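Local coordinates for protein tyrosine aminotransferase (PDB 4IX8) that probably transfers the amino group of L-tyrosine to 2-oxoglutarate, using pyridoxal 5'-phosphate as its cofactor, at residues A355-H360 with E430-I435. Residues are numbered along the deposited sequence; the frame is centred on the assembly and turned at random.
Sequences ARLLEH and EAVDRI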
loop_
_atom_site.group_PDB
_atom_site.type_symbol
_atom_site.label_atom_id
_atom_site.label_comp_id
_atom_site.label_asym_id
_atom_site.label_seq_id
_atom_site.Cartn_x
_atom_site.Cartn_y
_atom_site.Cartn_z
ATOM N N ALA A 355 30.474 -6.083 18.753
ATOM C CA ALA A 355 31.430 -7.135 19.051
ATOM C C ALA A 355 32.033 -6.867 20.418
ATOM O O ALA A 355 32.373 -7.805 21.124
ATOM C CB ALA A 355 32.518 -7.206 17.980
ATOM N N ARG A 356 32.101 -5.604 20.816
ATOM C CA ARG A 356 32.668 -5.267 22.117
ATOM C C ARG A 356 31.904 -5.936 23.247
ATOM O O ARG A 356 32.493 -6.225 24.281
ATOM C CB ARG A 356 32.694 -3.748 22.358
ATOM C CG ARG A 356 33.701 -2.958 21.506
ATOM C CD ARG A 356 33.718 -1.413 21.888
ATOM N NE ARG A 356 33.353 -1.247 23.300
ATOM C CZ ARG A 356 32.478 -0.370 23.769
ATOM N NH1 ARG A 356 31.909 0.520 22.975
ATOM N NH2 ARG A 356 32.193 -0.367 25.059
ATOM N N LEU A 357 30.627 -6.230 23.039
ATOM C CA LEU A 357 29.822 -6.912 24.058
ATOM C C LEU A 357 30.361 -8.308 24.408
ATOM O O LEU A 357 30.152 -8.791 25.523
ATOM C CB LEU A 357 28.369 -7.062 23.597
ATOM C CG LEU A 357 27.525 -5.778 23.573
ATOM C CD1 LEU A 357 26.272 -6.024 22.836
ATOM C CD2 LEU A 357 27.217 -5.252 24.991
ATOM N N LEU A 358 31.088 -8.925 23.477
ATOM C CA LEU A 358 31.631 -10.268 23.671
ATOM C C LEU A 358 32.917 -10.268 24.517
ATOM O O LEU A 358 33.331 -11.318 25.017
ATOM C CB LEU A 358 31.921 -10.896 22.315
ATOM C CG LEU A 358 30.715 -11.014 21.385
ATOM C CD1 LEU A 358 31.125 -11.515 20.009
ATOM C CD2 LEU A 358 29.665 -11.938 21.976
ATOM N N GLU A 359 33.537 -9.099 24.695
ATOM C CA GLU A 359 34.780 -9.032 25.446
ATOM C C GLU A 359 34.541 -9.090 26.960
ATOM O O GLU A 359 35.467 -9.325 27.705
ATOM C CB GLU A 359 35.562 -7.764 25.081
ATOM C CG GLU A 359 35.973 -7.706 23.619
ATOM C CD GLU A 359 36.527 -6.343 23.190
ATOM O OE1 GLU A 359 36.779 -5.462 24.037
ATOM O OE2 GLU A 359 36.701 -6.144 21.974
ATOM N N HIS A 360 33.303 -8.879 27.398
ATOM C CA HIS A 360 32.944 -8.935 28.822
ATOM C C HIS A 360 32.110 -10.179 29.091
ATOM O O HIS A 360 31.349 -10.626 28.223
ATOM C CB HIS A 360 32.129 -7.711 29.240
ATOM C CG HIS A 360 32.855 -6.411 29.107
ATOM N ND1 HIS A 360 32.902 -5.693 27.924
ATOM C CD2 HIS A 360 33.532 -5.676 30.018
ATOM C CE1 HIS A 360 33.604 -4.592 28.111
ATOM N NE2 HIS A 360 33.994 -4.556 29.373
ATOM N N GLU A 430 28.130 4.525 22.840
ATOM C CA GLU A 430 27.528 4.969 24.078
ATOM C C GLU A 430 26.482 3.974 24.583
ATOM O O GLU A 430 26.393 3.712 25.776
ATOM C CB GLU A 430 26.871 6.329 23.892
ATOM C CG GLU A 430 26.422 6.955 25.202
ATOM C CD GLU A 430 25.877 8.372 25.038
ATOM O OE1 GLU A 430 25.821 8.888 23.895
ATOM O OE2 GLU A 430 25.561 8.996 26.074
ATOM N N ALA A 431 25.731 3.370 23.676
ATOM C CA ALA A 431 24.629 2.511 24.088
ATOM C C ALA A 431 25.166 1.167 24.606
ATOM O O ALA A 431 24.646 0.596 25.573
ATOM C CB ALA A 431 23.672 2.303 22.946
ATOM N N VAL A 432 26.191 0.660 23.935
ATOM C CA VAL A 432 26.873 -0.558 24.361
ATOM C C VAL A 432 27.480 -0.409 25.746
ATOM O O VAL A 432 27.478 -1.372 26.516
ATOM C CB VAL A 432 27.961 -0.958 23.349
ATOM C CG1 VAL A 432 28.946 -1.958 23.944
ATOM C CG2 VAL A 432 27.307 -1.523 22.086
ATOM N N ASP A 433 28.023 0.773 26.058
ATOM C CA ASP A 433 28.589 0.997 27.392
ATOM C C ASP A 433 27.492 0.816 28.439
ATOM O O ASP A 433 27.709 0.178 29.466
ATOM C CB ASP A 433 29.208 2.413 27.543
ATOM C CG ASP A 433 30.472 2.627 26.699
ATOM O OD1 ASP A 433 31.098 1.638 26.298
ATOM O OD2 ASP A 433 30.847 3.795 26.432
ATOM N N ARG A 434 26.300 1.351 28.167
ATOM C CA ARG A 434 25.208 1.283 29.138
ATOM C C ARG A 434 24.672 -0.130 29.305
ATOM O O ARG A 434 24.236 -0.524 30.393
ATOM C CB ARG A 434 24.079 2.210 28.724
ATOM C CG ARG A 434 24.462 3.690 28.752
ATOM C CD ARG A 434 23.196 4.518 28.562
ATOM N NE ARG A 434 23.438 5.851 28.030
ATOM C CZ ARG A 434 22.479 6.678 27.622
ATOM N NH1 ARG A 434 21.206 6.305 27.681
ATOM N NH2 ARG A 434 22.800 7.883 27.157
ATOM N N ILE A 435 24.783 -0.903 28.233
ATOM C CA ILE A 435 24.348 -2.272 28.231
ATOM C C ILE A 435 25.311 -3.108 29.068
ATOM O O ILE A 435 24.891 -3.954 29.859
ATOM C CB ILE A 435 24.288 -2.791 26.820
ATOM C CG1 ILE A 435 23.126 -2.109 26.101
ATOM C CG2 ILE A 435 24.040 -4.303 26.807
ATOM C CD1 ILE A 435 23.168 -2.212 24.636
#
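Leu357 and Val432 have the closest pair of CA atoms, 7.0 Å apart, where the turn that follows helix 337-355 packs against helix 425-442, near enough for short branched side chains to mesh. Leu357 reaches in with one methyl: its CD2 lies 3.8 Å from CG2 of Ile435 and 3.9 Å from CG1 of Val432, one helical turn earlier, while Ile436 and Ile362 add further aliphatic surface around it. Beta-branched Val432 and Ile435 suit this side of the helix, since each presents a methyl close to the backbone. In Val432 the first torsion (chi1 163°) sets CG1 opposite the backbone N, and this methyl serves two neighbours, Leu357 and Arg356.

The guanidinium of Arg356 lays one face over Val432 CG1, which sits off-centre toward the rim of the group, and turns an edge to Asp433. Here Arg356 NH2 donates to Asp433 OD1 over 2.6 Å in a salt bridge, with an N-H...O angle of 154°. OD1 is approached nearly along its C-O axis, and the two flat groups are inclined by 56°, so this is a single-point, end-on bridge and not a paired, coplanar one. The length of the arginine covers the distance to an aspartate whose CB points away from the turn, and the bend at chi3 turns the guanidinium edge to it; NH1 makes a weak hydrogen bond to Asn429.

The contact thus grades from a buried aliphatic patch to a charged pair at its exposed border, joining the connection between helix 337-355 and strand 364-365 to helix 425-442, in the smaller domain: hydrophobic burial supplies the packing, while the ion pair, resting on one directional bond, probably adds orientation.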